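Local coordinates for kallikrein-10 (Homo sapiens, PDB 5LPE), which is a secreted, zymogen-like serine peptidase of the kallikrein subfamily that is inhibited by zinc and has a tumour-suppressor role in breast and prostate cancer, at residues Q15-S20 with G188-C193; W38-A43 with M224-K229; G46-W51 with S73-K78; G64-R69 with G108-A113. All coordinates share one frame; numbering follows the deposited sequence.

In the fold
The four contacts illustrate how a two-barrel peptidase changes its chemistry from core to surface. Interactions 1 and 2 are buried and apolar in the main: the first sets strands of the two barrels against each other, the second lays the C-terminal helix on the N-terminal barrel, and they meet where Val19 packs on Val39. Interactions 3 and 4 lie further out, share strand 66-75, and involve charged side chains: a lysine bonded to a serine hydroxyl in one, a doubtful salt bridge alongside glutamine packing in the other. His76 of interaction 3 packs on Trp226 of interaction 2, while Pro16 of interaction 1 rests on the 108-113 loop of interaction 4.

Interaction 1. Residues Q15-S20 with G188-C193; sequences QPWQVS and GGPLVC
Trp17 and Gln18 meet Pro190 and Val192 where two barrels face one another, an example of a contact between two segments made by van der Waals packing. The indole reaches the opposing strand by its pyrrole side. Its NE1 lies 4.0 Å from Val192 CG2, and CZ2 of Trp17 is 4.4 Å from the same methyl, which approaches the ring obliquely. Val192 offers this branch because its CG1 takes the position anti to the backbone N (chi1 -174°), with CG2 beside that nitrogen. Pro190 touches the indole more lightly, through CG at 4.4 Å from Trp17 CD1. One face of the ring is covered from within its own segment: Gln15 CA and Pro16 CD lie over it, both offset toward the rim, where the chain makes a type I turn from Gln15 to Gln18.

Gln18 sets off at an angle to the opposing strand, and it is the bend of its chain at chi2 (71°) that brings the amide against the proline. Its OE1 comes to 3.4 Å from Pro190 CG, while NE2 lies 3.9 Å from Pro190 CD; here a polar amide packs on two ring carbons. The NE2 group has a weak hydrogen bond to the carbonyl of Ala130, in a strand of the second barrel. Val32, on strand 26-35 of the first barrel, touches both Trp17 and Pro190. Strand 18-23 belongs to the N-terminal barrel and strand 190-193 to the C-terminal one, and their packing is part of the inter-barrel interface of the chymotrypsin fold of S1 peptidases.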
loop_
_atom_site.group_PDB
_atom_site.type_symbol
_atom_site.label_atom_id
_atom_site.label_comp_id
_atom_site.label_asym_id
_atom_site.label_seq_id
_atom_site.Cartn_x
_atom_site.Cartn_y
_atom_site.Cartn_z
ATOM N N GLN A 15 9.293 -8.576 -3.075
ATOM C CA GLN A 15 8.752 -7.226 -3.176
ATOM C C GLN A 15 9.409 -6.374 -4.263
ATOM O O GLN A 15 9.840 -5.241 -3.994
ATOM C CB GLN A 15 8.828 -6.521 -1.828
ATOM C CG GLN A 15 7.844 -7.084 -0.807
ATOM C CD GLN A 15 8.414 -8.263 -0.057
ATOM O OE1 GLN A 15 9.462 -8.155 0.560
ATOM N NE2 GLN A 15 7.735 -9.395 -0.109
ATOM N N PRO A 16 9.467 -6.855 -5.512
ATOM C CA PRO A 16 9.960 -6.005 -6.611
ATOM C C PRO A 16 9.041 -4.850 -6.946
ATOM O O PRO A 16 9.456 -3.934 -7.663
ATOM C CB PRO A 16 10.057 -6.980 -7.789
ATOM C CG PRO A 16 8.984 -7.977 -7.514
ATOM C CD PRO A 16 8.988 -8.157 -6.015
ATOM N N TRP A 17 7.800 -4.888 -6.488
ATOM C CA TRP A 17 6.805 -3.844 -6.687
ATOM C C TRP A 17 6.843 -2.760 -5.616
ATOM O O TRP A 17 6.092 -1.790 -5.718
ATOM C CB TRP A 17 5.419 -4.487 -6.686
ATOM C CG TRP A 17 5.282 -5.434 -5.513
ATOM C CD1 TRP A 17 5.065 -5.095 -4.212
ATOM C CD2 TRP A 17 5.403 -6.864 -5.537
ATOM N NE1 TRP A 17 5.025 -6.224 -3.429
ATOM C CE2 TRP A 17 5.225 -7.321 -4.221
ATOM C CE3 TRP A 17 5.618 -7.799 -6.547
ATOM C CZ2 TRP A 17 5.265 -8.666 -3.892
ATOM C CZ3 TRP A 17 5.659 -9.123 -6.217
ATOM C CH2 TRP A 17 5.483 -9.548 -4.906
ATOM N N GLN A 18 7.656 -2.923 -4.577
ATOM C CA GLN A 18 7.754 -1.920 -3.523
ATOM C C GLN A 18 8.274 -0.598 -4.074
ATOM O O GLN A 18 9.250 -0.566 -4.825
ATOM C CB GLN A 18 8.678 -2.417 -2.409
ATOM C CG GLN A 18 8.475 -1.731 -1.078
ATOM C CD GLN A 18 7.164 -2.115 -0.411
ATOM O OE1 GLN A 18 6.399 -2.929 -0.941
ATOM N NE2 GLN A 18 6.904 -1.536 0.773
ATOM N N VAL A 19 7.623 0.502 -3.684
ATOM C CA VAL A 19 7.932 1.840 -4.184
ATOM C C VAL A 19 7.978 2.802 -3.007
ATOM O O VAL A 19 7.052 2.829 -2.187
ATOM C CB VAL A 19 6.898 2.333 -5.220
ATOM C CG1 VAL A 19 7.206 3.769 -5.626
ATOM C CG2 VAL A 19 6.867 1.424 -6.456
ATOM N N SER A 20 9.044 3.596 -2.928
ATOM C CA SER A 20 9.142 4.697 -1.977
ATOM C C SER A 20 8.895 6.007 -2.709
ATOM O O SER A 20 9.484 6.250 -3.769
ATOM C CB SER A 20 10.508 4.723 -1.293
ATOM O OG SER A 20 11.539 4.391 -2.198
ATOM N N GLY A 188 0.684 4.072 2.490
ATOM C CA GLY A 188 0.555 3.838 1.084
ATOM C C GLY A 188 1.055 2.464 0.734
ATOM O O GLY A 188 0.875 2.032 -0.336
ATOM N N GLY A 189 1.684 1.808 1.689
ATOM C CA GLY A 189 2.245 0.497 1.545
ATOM C C GLY A 189 1.268 -0.559 1.175
ATOM O O GLY A 189 0.128 -0.439 1.492
ATOM N N PRO A 190 1.728 -1.592 0.476
ATOM C CA PRO A 190 0.801 -2.659 0.057
ATOM C C PRO A 190 0.533 -3.722 1.118
ATOM O O PRO A 190 1.387 -4.067 1.928
ATOM C CB PRO A 190 1.514 -3.280 -1.152
ATOM C CG PRO A 190 2.970 -2.976 -0.963
ATOM C CD PRO A 190 3.078 -1.740 -0.120
ATOM N N LEU A 191 -0.664 -4.284 1.064
ATOM C CA LEU A 191 -0.977 -5.558 1.709
ATOM C C LEU A 191 -1.095 -6.606 0.604
ATOM O O LEU A 191 -1.980 -6.520 -0.254
ATOM C CB LEU A 191 -2.261 -5.470 2.535
ATOM C CG LEU A 191 -2.732 -6.735 3.267
ATOM C CD1 LEU A 191 -3.283 -6.411 4.613
ATOM C CD2 LEU A 191 -3.810 -7.392 2.476
ATOM N N VAL A 192 -0.202 -7.583 0.616
ATOM C CA VAL A 192 -0.175 -8.642 -0.384
ATOM C C VAL A 192 -0.780 -9.906 0.222
ATOM O O VAL A 192 -0.485 -10.246 1.372
ATOM C CB VAL A 192 1.267 -8.879 -0.877
ATOM C CG1 VAL A 192 1.312 -9.886 -2.022
ATOM C CG2 VAL A 192 1.926 -7.550 -1.285
ATOM N N CYS A 193 -1.648 -10.589 -0.535
ATOM C CA CYS A 193 -2.150 -11.918 -0.179
ATOM C C CYS A 193 -1.967 -12.843 -1.370
ATOM O O CYS A 193 -2.566 -12.618 -2.425
ATOM C CB CYS A 193 -3.629 -11.901 0.212
ATOM S SG CYS A 193 -4.152 -10.595 1.317
#

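Interaction 2. Residues W38-A43 with M224-K229; sequences WVLTAA and MSWINK
The C-terminal helix of a chymotrypsin-like peptidase returns from the second barrel to pack on the first, and in kallikrein-10 Leu40 with Ile227 and Trp226 make part of this junction. Strand 38-41 provides a single leucine, helix 224-230 two successive residues, and the backbones stay well apart: the CA atoms of Leu40 and Ile227 are 8.7 Å from each other. The contact between the two segments is apolar packing.

Leu40 leaves the strand with CG anti to its backbone nitrogen (chi1 -179°), a course that carries its branch out toward the helix. Ile227 starts off to one side of the approach, and its extended outer arm (chi2 -173°) brings CD1 in. The two side chains cross at about a right angle and meet at their CD1 methyls. Trp226 joins from the preceding position on the helix, presenting the six-membered part of its indole, which the leucine methyl approaches obliquely.

Both Leu40 and Trp226 also touch Leu98 of the adjacent strand 97-101, which extends the hydrophobic patch, and the indole packs edge-to-face with His76. Within the helix, Asn228 N is bonded to Met224 O. One methyl group, Leu40 CD1, thus serves both helix residues, lying 3.8 Å from Ile227 CD1 and 4.2 Å from Trp226 CZ3.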
loop_
_atom_site.group_PDB
_atom_site.type_symbol
_atom_site.label_atom_id
_atom_site.label_comp_id
_atom_site.label_asym_id
_atom_site.label_seq_id
_atom_site.Cartn_x
_atom_site.Cartn_y
_atom_site.Cartn_z
ATOM N N TRP A 38 2.762 3.107 -13.748
ATOM C CA TRP A 38 1.767 3.518 -12.767
ATOM C C TRP A 38 2.051 2.972 -11.380
ATOM O O TRP A 38 2.353 1.789 -11.210
ATOM C CB TRP A 38 0.377 3.074 -13.175
ATOM C CG TRP A 38 -0.164 3.833 -14.309
ATOM C CD1 TRP A 38 -0.097 3.496 -15.619
ATOM C CD2 TRP A 38 -0.882 5.073 -14.242
ATOM N NE1 TRP A 38 -0.738 4.441 -16.377
ATOM C CE2 TRP A 38 -1.220 5.425 -15.554
ATOM C CE3 TRP A 38 -1.283 5.912 -13.188
ATOM C CZ2 TRP A 38 -1.932 6.578 -15.851
ATOM C CZ3 TRP A 38 -1.978 7.055 -13.484
ATOM C CH2 TRP A 38 -2.304 7.380 -14.801
ATOM N N VAL A 39 1.903 3.846 -10.385
ATOM C CA VAL A 39 2.068 3.499 -8.983
ATOM C C VAL A 39 0.779 3.859 -8.265
ATOM O O VAL A 39 0.146 4.868 -8.585
ATOM C CB VAL A 39 3.274 4.213 -8.351
ATOM C CG1 VAL A 39 3.374 3.882 -6.863
ATOM C CG2 VAL A 39 4.544 3.818 -9.053
ATOM N N LEU A 40 0.364 3.014 -7.328
ATOM C CA LEU A 40 -0.843 3.266 -6.568
ATOM C C LEU A 40 -0.491 3.435 -5.105
ATOM O O LEU A 40 0.326 2.689 -4.555
ATOM C CB LEU A 40 -1.871 2.154 -6.720
ATOM C CG LEU A 40 -3.188 2.384 -5.958
ATOM C CD1 LEU A 40 -4.345 2.718 -6.854
ATOM C CD2 LEU A 40 -3.519 1.130 -5.237
ATOM N N THR A 41 -1.137 4.414 -4.480
ATOM C CA THR A 41 -0.885 4.762 -3.099
ATOM C C THR A 41 -2.138 5.420 -2.531
ATOM O O THR A 41 -3.133 5.624 -3.231
ATOM C CB THR A 41 0.341 5.678 -2.996
ATOM O OG1 THR A 41 0.596 5.995 -1.622
ATOM C CG2 THR A 41 0.128 6.956 -3.789
ATOM N N ALA A 42 -2.071 5.770 -1.251
ATOM C CA ALA A 42 -3.192 6.421 -0.596
ATOM C C ALA A 42 -3.316 7.857 -1.081
ATOM O O ALA A 42 -2.318 8.561 -1.235
ATOM C CB ALA A 42 -3.014 6.380 0.918
ATOM N N ALA A 43 -4.557 8.291 -1.320
ATOM C CA ALA A 43 -4.792 9.679 -1.708
ATOM C C ALA A 43 -4.240 10.671 -0.686
ATOM O O ALA A 43 -3.759 11.743 -1.074
ATOM C CB ALA A 43 -6.282 9.921 -1.925
ATOM N N MET A 224 -11.280 -2.004 -8.860
ATOM C CA MET A 224 -10.658 -2.419 -10.119
ATOM C C MET A 224 -11.212 -1.663 -11.330
ATOM O O MET A 224 -10.469 -1.376 -12.278
ATOM C CB MET A 224 -10.818 -3.925 -10.312
ATOM C CG MET A 224 -9.983 -4.715 -9.335
ATOM S SD MET A 224 -8.360 -3.985 -9.314
ATOM C CE MET A 224 -7.767 -4.486 -10.938
ATOM N N SER A 225 -12.510 -1.343 -11.325
ATOM C CA SER A 225 -13.082 -0.587 -12.434
ATOM C C SER A 225 -12.325 0.711 -12.653
ATOM O O SER A 225 -11.905 1.017 -13.774
ATOM C CB SER A 225 -14.562 -0.301 -12.179
ATOM O OG SER A 225 -15.331 -1.491 -12.263
ATOM N N TRP A 226 -12.141 1.488 -11.584
ATOM C CA TRP A 226 -11.441 2.764 -11.687
ATOM C C TRP A 226 -9.963 2.563 -12.001
ATOM O O TRP A 226 -9.427 3.234 -12.881
ATOM C CB TRP A 226 -11.626 3.565 -10.391
ATOM C CG TRP A 226 -10.831 4.821 -10.321
ATOM C CD1 TRP A 226 -11.078 5.986 -10.988
ATOM C CD2 TRP A 226 -9.663 5.057 -9.523
ATOM N NE1 TRP A 226 -10.134 6.929 -10.663
ATOM C CE2 TRP A 226 -9.252 6.384 -9.765
ATOM C CE3 TRP A 226 -8.923 4.275 -8.639
ATOM C CZ2 TRP A 226 -8.129 6.941 -9.158
ATOM C CZ3 TRP A 226 -7.812 4.839 -8.032
ATOM C CH2 TRP A 226 -7.426 6.156 -8.299
ATOM N N ILE A 227 -9.292 1.628 -11.312
ATOM C CA ILE A 227 -7.840 1.485 -11.459
ATOM C C ILE A 227 -7.473 1.117 -12.890
ATOM O O ILE A 227 -6.515 1.647 -13.461
ATOM C CB ILE A 227 -7.286 0.452 -10.462
ATOM C CG1 ILE A 227 -7.434 0.952 -9.041
ATOM C CG2 ILE A 227 -5.808 0.167 -10.747
ATOM C CD1 ILE A 227 -6.752 0.068 -8.042
ATOM N N ASN A 228 -8.221 0.202 -13.488
ATOM C CA ASN A 228 -7.937 -0.173 -14.862
ATOM C C ASN A 228 -8.244 0.962 -15.820
ATOM O O ASN A 228 -7.631 1.052 -16.892
ATOM C CB ASN A 228 -8.723 -1.431 -15.225
ATOM C CG ASN A 228 -8.037 -2.684 -14.740
ATOM O OD1 ASN A 228 -6.809 -2.791 -14.814
ATOM N ND2 ASN A 228 -8.815 -3.634 -14.220
ATOM N N LYS A 229 -9.159 1.852 -15.439
ATOM C CA LYS A 229 -9.576 2.909 -16.348
ATOM C C LYS A 229 -8.564 4.049 -16.401
ATOM O O LYS A 229 -8.287 4.566 -17.488
ATOM C CB LYS A 229 -10.964 3.425 -15.962
ATOM C CG LYS A 229 -11.495 4.478 -16.922
ATOM C CD LYS A 229 -13.006 4.599 -16.844
ATOM C CE LYS A 229 -13.458 5.618 -15.793
ATOM N NZ LYS A 229 -14.909 5.424 -15.469
#

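Interaction 3. Residues G46-W51 with S73-K78; sequences GNKPLW and SVVHPK
Lys48 reaches across to Ser73 on the flank of the N-terminal barrel of the chymotrypsin fold, joining the loop that leads into strand 51-54 to the end of strand 66-75, which pairs antiparallel with strand 51-54.

The polar part is one bond: Lys48 NZ donates to Ser73 OG at 2.8 Å. The hydroxyl stands between the backbone nitrogen and the carbonyl carbon of its residue (chi1 62°), turned toward the loop. The lysine chain, nearly straight at first, bends at chi3 (-97°), which turns its end along the serine.

Van der Waals packing accompanies that bond. Lys48 CE lies 3.5 Å from Ser73 CB, so carbon runs beside carbon before the ammonium arrives, and Met97 of the adjoining strand also touches the lysine. Val75, whose side chain is about 7 Å from that of the zinc ligand Asp95, packs on Met97 as well and sets one methyl beside the ammonium nitrogen: its CG2 is 3.9 Å from Lys48 NZ.

Beyond the strand, within residues 76-78, Pro77 CD covers one face of the His76 imidazole, and Lys78 N donates to His76 ND1 at 3.2 Å, approaching from 39° out of the ring plane.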
loop_
_atom_site.group_PDB
_atom_site.type_symbol
_atom_site.label_atom_id
_atom_site.label_comp_id
_atom_site.label_asym_id
_atom_site.label_seq_id
_atom_site.Cartn_x
_atom_site.Cartn_y
_atom_site.Cartn_z
ATOM N N GLY A 46 -1.229 12.811 -1.332
ATOM C CA GLY A 46 -1.239 13.637 -2.527
ATOM C C GLY A 46 -0.967 15.112 -2.327
ATOM O O GLY A 46 -1.352 15.922 -3.172
ATOM N N ASN A 47 -0.312 15.474 -1.218
ATOM C CA ASN A 47 0.156 16.847 -1.041
ATOM C C ASN A 47 0.861 17.333 -2.300
ATOM O O ASN A 47 0.560 18.420 -2.809
ATOM C CB ASN A 47 1.101 16.948 0.165
ATOM C CG ASN A 47 0.612 16.154 1.372
ATOM O OD1 ASN A 47 0.748 14.926 1.415
ATOM N ND2 ASN A 47 0.056 16.852 2.360
ATOM N N LYS A 48 1.789 16.519 -2.817
ATOM C CA LYS A 48 2.390 16.674 -4.150
ATOM C C LYS A 48 3.301 17.895 -4.212
ATOM O O LYS A 48 3.138 18.828 -3.429
ATOM C CB LYS A 48 1.295 16.769 -5.226
ATOM C CG LYS A 48 1.135 15.509 -6.060
ATOM C CD LYS A 48 -0.200 15.480 -6.778
ATOM C CE LYS A 48 -1.227 14.664 -6.003
ATOM N NZ LYS A 48 -2.589 14.684 -6.616
ATOM N N PRO A 49 4.265 17.914 -5.144
ATOM C CA PRO A 49 4.686 16.899 -6.117
ATOM C C PRO A 49 5.488 15.767 -5.501
ATOM O O PRO A 49 6.095 15.969 -4.444
ATOM C CB PRO A 49 5.560 17.690 -7.087
ATOM C CG PRO A 49 5.989 18.891 -6.323
ATOM C CD PRO A 49 4.864 19.228 -5.431
ATOM N N LEU A 50 5.514 14.613 -6.174
ATOM C CA LEU A 50 6.167 13.414 -5.668
ATOM C C LEU A 50 7.132 12.846 -6.698
ATOM O O LEU A 50 7.071 13.168 -7.889
ATOM C CB LEU A 50 5.145 12.335 -5.295
ATOM C CG LEU A 50 4.282 12.563 -4.061
ATOM C CD1 LEU A 50 3.472 11.317 -3.758
ATOM C CD2 LEU A 50 5.145 12.953 -2.875
ATOM N N TRP A 51 8.025 11.979 -6.223
ATOM C CA TRP A 51 8.861 11.193 -7.115
ATOM C C TRP A 51 9.126 9.832 -6.482
ATOM O O TRP A 51 9.189 9.701 -5.258
ATOM C CB TRP A 51 10.168 11.923 -7.461
ATOM C CG TRP A 51 11.031 12.335 -6.304
ATOM C CD1 TRP A 51 10.900 13.463 -5.543
ATOM C CD2 TRP A 51 12.194 11.644 -5.802
ATOM N NE1 TRP A 51 11.893 13.505 -4.585
ATOM C CE2 TRP A 51 12.704 12.407 -4.728
ATOM C CE3 TRP A 51 12.845 10.456 -6.150
ATOM C CZ2 TRP A 51 13.829 12.014 -3.995
ATOM C CZ3 TRP A 51 13.973 10.070 -5.415
ATOM C CH2 TRP A 51 14.446 10.848 -4.351
ATOM N N SER A 73 -1.283 12.559 -11.421
ATOM C CA SER A 73 -1.670 12.028 -10.122
ATOM C C SER A 73 -3.184 12.064 -10.046
ATOM O O SER A 73 -3.768 13.133 -9.839
ATOM C CB SER A 73 -1.067 12.860 -9.010
ATOM O OG SER A 73 -1.587 14.164 -9.125
ATOM N N VAL A 74 -3.811 10.899 -10.121
ATOM C CA VAL A 74 -5.259 10.806 -10.198
ATOM C C VAL A 74 -5.755 10.313 -8.845
ATOM O O VAL A 74 -5.553 9.155 -8.459
ATOM C CB VAL A 74 -5.708 9.901 -11.350
ATOM C CG1 VAL A 74 -7.221 9.832 -11.417
ATOM C CG2 VAL A 74 -5.151 10.439 -12.657
ATOM N N VAL A 75 -6.372 11.205 -8.115
ATOM C CA VAL A 75 -6.984 10.856 -6.850
ATOM C C VAL A 75 -8.358 10.294 -7.147
ATOM O O VAL A 75 -9.021 10.730 -8.095
ATOM C CB VAL A 75 -7.035 12.092 -5.941
ATOM C CG1 VAL A 75 -7.929 11.841 -4.750
ATOM C CG2 VAL A 75 -5.633 12.469 -5.502
ATOM N N HIS A 76 -8.772 9.288 -6.388
ATOM C CA HIS A 76 -10.092 8.718 -6.614
ATOM C C HIS A 76 -11.145 9.822 -6.540
ATOM O O HIS A 76 -11.055 10.702 -5.675
ATOM C CB HIS A 76 -10.414 7.621 -5.598
ATOM C CG HIS A 76 -11.577 6.771 -5.997
ATOM N ND1 HIS A 76 -12.859 6.999 -5.545
ATOM C CD2 HIS A 76 -11.658 5.715 -6.838
ATOM C CE1 HIS A 76 -13.677 6.112 -6.083
ATOM N NE2 HIS A 76 -12.974 5.321 -6.872
ATOM N N PRO A 77 -12.124 9.829 -7.451
ATOM C CA PRO A 77 -13.117 10.916 -7.452
ATOM C C PRO A 77 -13.917 11.015 -6.163
ATOM O O PRO A 77 -14.246 12.124 -5.728
ATOM C CB PRO A 77 -14.002 10.566 -8.656
ATOM C CG PRO A 77 -13.753 9.098 -8.917
ATOM C CD PRO A 77 -12.320 8.901 -8.580
ATOM N N LYS A 78 -14.188 9.900 -5.508
ATOM C CA LYS A 78 -14.961 9.880 -4.277
ATOM C C LYS A 78 -14.116 10.177 -3.042
ATOM O O LYS A 78 -14.626 10.077 -1.921
ATOM C CB LYS A 78 -15.661 8.528 -4.120
ATOM C CG LYS A 78 -16.678 8.219 -5.206
ATOM C CD LYS A 78 -17.171 6.770 -5.131
ATOM C CE LYS A 78 -18.180 6.480 -6.232
ATOM N NZ LYS A 78 -17.585 6.737 -7.566
#

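Interaction 4. Residues G64-R69 with G108-A113; sequences GEQLRR and GPRVRA
Glu65 and Gln66 face Arg110 and Val111 at a backbone separation too wide for strand pairing, with CA atoms 8.3 Å apart for Glu65 and Arg110 and 8.5 Å for Gln66 and Val111. Side chains therefore do all the bridging.

At the exposed margin, Glu65 and Arg110 cross at about a right angle and form a salt bridge that is long and doubtful. Arg110 NH2 and Glu65 OE1 are 3.5 Å apart, the bond is weak and bent (140°), and the position of that carboxylate oxygen is itself uncertain in the model. The carboxylate and guanidinium planes are inclined by 54°, so the groups do not pair flat and side by side. The arginine chain bends at chi3 (66°) on its way past the glutamate.

Further in, the contact is van der Waals packing. Gln66, extended beyond CG, brings its amide nitrogen up against both opposing residues: NE2 lies 3.9 Å from Arg110 CD and 4.0 Å from Val111 CG2. Its OE1 accepts a weak hydrogen bond from the backbone of Val106, and Val105 touches both Gln66 and Val111. Two residues beyond Gln66, Arg68 NH1 donates to the carbonyl O of the preceding Leu67 at 3.0 Å, from above the carbonyl plane, while Arg68 NH2 is bonded to the carbonyl of Pro104.

The arrangement joins the start of strand 66-75 in the N-terminal barrel to the segment running from strand 97-101 toward strand 126-131, the inter-barrel connection of the chymotrypsin fold.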
loop_
_atom_site.group_PDB
_atom_site.type_symbol
_atom_site.label_atom_id
_atom_site.label_comp_id
_atom_site.label_asym_id
_atom_site.label_seq_id
_atom_site.Cartn_x
_atom_site.Cartn_y
_atom_site.Cartn_z
ATOM N N GLY A 64 19.822 4.161 -6.189
ATOM C CA GLY A 64 18.499 3.560 -6.186
ATOM C C GLY A 64 18.467 2.801 -7.466
ATOM O O GLY A 64 19.058 3.297 -8.406
ATOM N N GLU A 65 17.788 1.667 -7.538
ATOM C CA GLU A 65 17.844 0.945 -8.768
ATOM C C GLU A 65 17.274 1.801 -9.860
ATOM O O GLU A 65 18.012 2.199 -10.754
ATOM C CB GLU A 65 17.057 -0.329 -8.636
ATOM C CG GLU A 65 17.842 -1.437 -7.983
ATOM C CD GLU A 65 18.129 -2.598 -8.897
ATOM O OE1 GLU A 65 17.440 -2.754 -9.899
ATOM O OE2 GLU A 65 19.032 -3.378 -8.595
ATOM N N GLN A 66 16.018 2.195 -9.749
ATOM C CA GLN A 66 15.445 3.030 -10.773
ATOM C C GLN A 66 14.663 4.149 -10.185
ATOM O O GLN A 66 13.757 3.939 -9.426
ATOM C CB GLN A 66 14.625 2.211 -11.744
ATOM C CG GLN A 66 15.452 1.127 -12.379
ATOM C CD GLN A 66 14.678 0.058 -13.125
ATOM O OE1 GLN A 66 13.674 0.317 -13.754
ATOM N NE2 GLN A 66 15.201 -1.150 -13.091
ATOM N N LEU A 67 15.029 5.354 -10.571
ATOM C CA LEU A 67 14.383 6.528 -10.087
ATOM C C LEU A 67 13.471 7.062 -11.120
ATOM O O LEU A 67 13.788 7.111 -12.272
ATOM C CB LEU A 67 15.403 7.606 -9.772
ATOM C CG LEU A 67 16.199 7.418 -8.505
ATOM C CD1 LEU A 67 17.000 8.645 -8.152
ATOM C CD2 LEU A 67 15.244 7.093 -7.397
ATOM N N ARG A 68 12.317 7.484 -10.688
ATOM C CA ARG A 68 11.402 8.109 -11.633
ATOM C C ARG A 68 10.684 9.224 -10.899
ATOM O O ARG A 68 10.772 9.357 -9.682
ATOM C CB ARG A 68 10.369 7.138 -12.221
ATOM C CG ARG A 68 10.930 6.012 -13.040
ATOM C CD ARG A 68 11.558 6.486 -14.330
ATOM N NE ARG A 68 11.784 5.344 -15.207
ATOM C CZ ARG A 68 12.855 4.562 -15.145
ATOM N NH1 ARG A 68 13.800 4.806 -14.255
ATOM N NH2 ARG A 68 12.979 3.539 -15.970
ATOM N N ARG A 69 9.978 10.044 -11.648
ATOM C CA ARG A 69 9.119 11.044 -11.054
ATOM C C ARG A 69 7.740 10.928 -11.630
ATOM O O ARG A 69 7.526 10.319 -12.677
ATOM C CB ARG A 69 9.614 12.438 -11.303
ATOM C CG ARG A 69 10.867 12.596 -10.661
ATOM C CD ARG A 69 11.395 13.846 -11.067
ATOM N NE ARG A 69 12.511 13.605 -11.938
ATOM C CZ ARG A 69 13.486 14.476 -12.044
ATOM N NH1 ARG A 69 14.541 14.219 -12.812
ATOM N NH2 ARG A 69 13.455 15.529 -11.227
ATOM N N GLY A 108 12.302 -5.698 -14.771
ATOM C CA GLY A 108 13.372 -6.639 -14.549
ATOM C C GLY A 108 13.000 -7.736 -13.583
ATOM O O GLY A 108 11.880 -7.796 -13.082
ATOM N N PRO A 109 13.972 -8.518 -13.179
ATOM C CA PRO A 109 13.781 -9.472 -12.101
ATOM C C PRO A 109 13.567 -8.669 -10.835
ATOM O O PRO A 109 12.801 -8.970 -9.957
ATOM C CB PRO A 109 15.136 -10.144 -11.982
ATOM C CG PRO A 109 16.065 -9.428 -12.857
ATOM C CD PRO A 109 15.388 -8.241 -13.415
ATOM N N ARG A 110 14.358 -7.624 -10.788
ATOM C CA ARG A 110 14.467 -6.616 -9.763
ATOM C C ARG A 110 13.283 -5.686 -9.508
ATOM O O ARG A 110 13.051 -5.273 -8.403
ATOM C CB ARG A 110 15.642 -5.785 -10.171
ATOM C CG ARG A 110 15.350 -5.081 -11.460
ATOM C CD ARG A 110 16.636 -4.550 -11.945
ATOM N NE ARG A 110 17.476 -5.684 -12.274
ATOM C CZ ARG A 110 18.797 -5.634 -12.385
ATOM N NH1 ARG A 110 19.478 -6.719 -12.723
ATOM N NH2 ARG A 110 19.430 -4.503 -12.154
ATOM N N VAL A 111 12.591 -5.313 -10.560
ATOM C CA VAL A 111 11.444 -4.455 -10.478
ATOM C C VAL A 111 10.336 -4.978 -11.353
ATOM O O VAL A 111 10.498 -5.023 -12.504
ATOM C CB VAL A 111 11.826 -3.063 -11.005
ATOM C CG1 VAL A 111 10.652 -2.141 -11.072
ATOM C CG2 VAL A 111 12.860 -2.435 -10.137
ATOM N N ARG A 112 9.200 -5.336 -10.823
ATOM C CA ARG A 112 8.046 -5.788 -11.588
ATOM C C ARG A 112 6.781 -5.174 -11.013
ATOM O O ARG A 112 6.705 -4.845 -9.829
ATOM C CB ARG A 112 7.862 -7.317 -11.566
ATOM C CG ARG A 112 8.949 -8.167 -12.162
ATOM C CD ARG A 112 9.392 -9.281 -11.209
ATOM N NE ARG A 112 8.277 -9.980 -10.570
ATOM C CZ ARG A 112 8.421 -10.984 -9.702
ATOM N NH1 ARG A 112 9.631 -11.423 -9.369
ATOM N NH2 ARG A 112 7.350 -11.557 -9.164
ATOM N N ALA A 113 5.752 -5.094 -11.837
ATOM C CA ALA A 113 4.458 -4.764 -11.271
ATOM C C ALA A 113 3.949 -5.914 -10.388
ATOM O O ALA A 113 4.369 -7.071 -10.512
ATOM C CB ALA A 113 3.448 -4.437 -12.374
#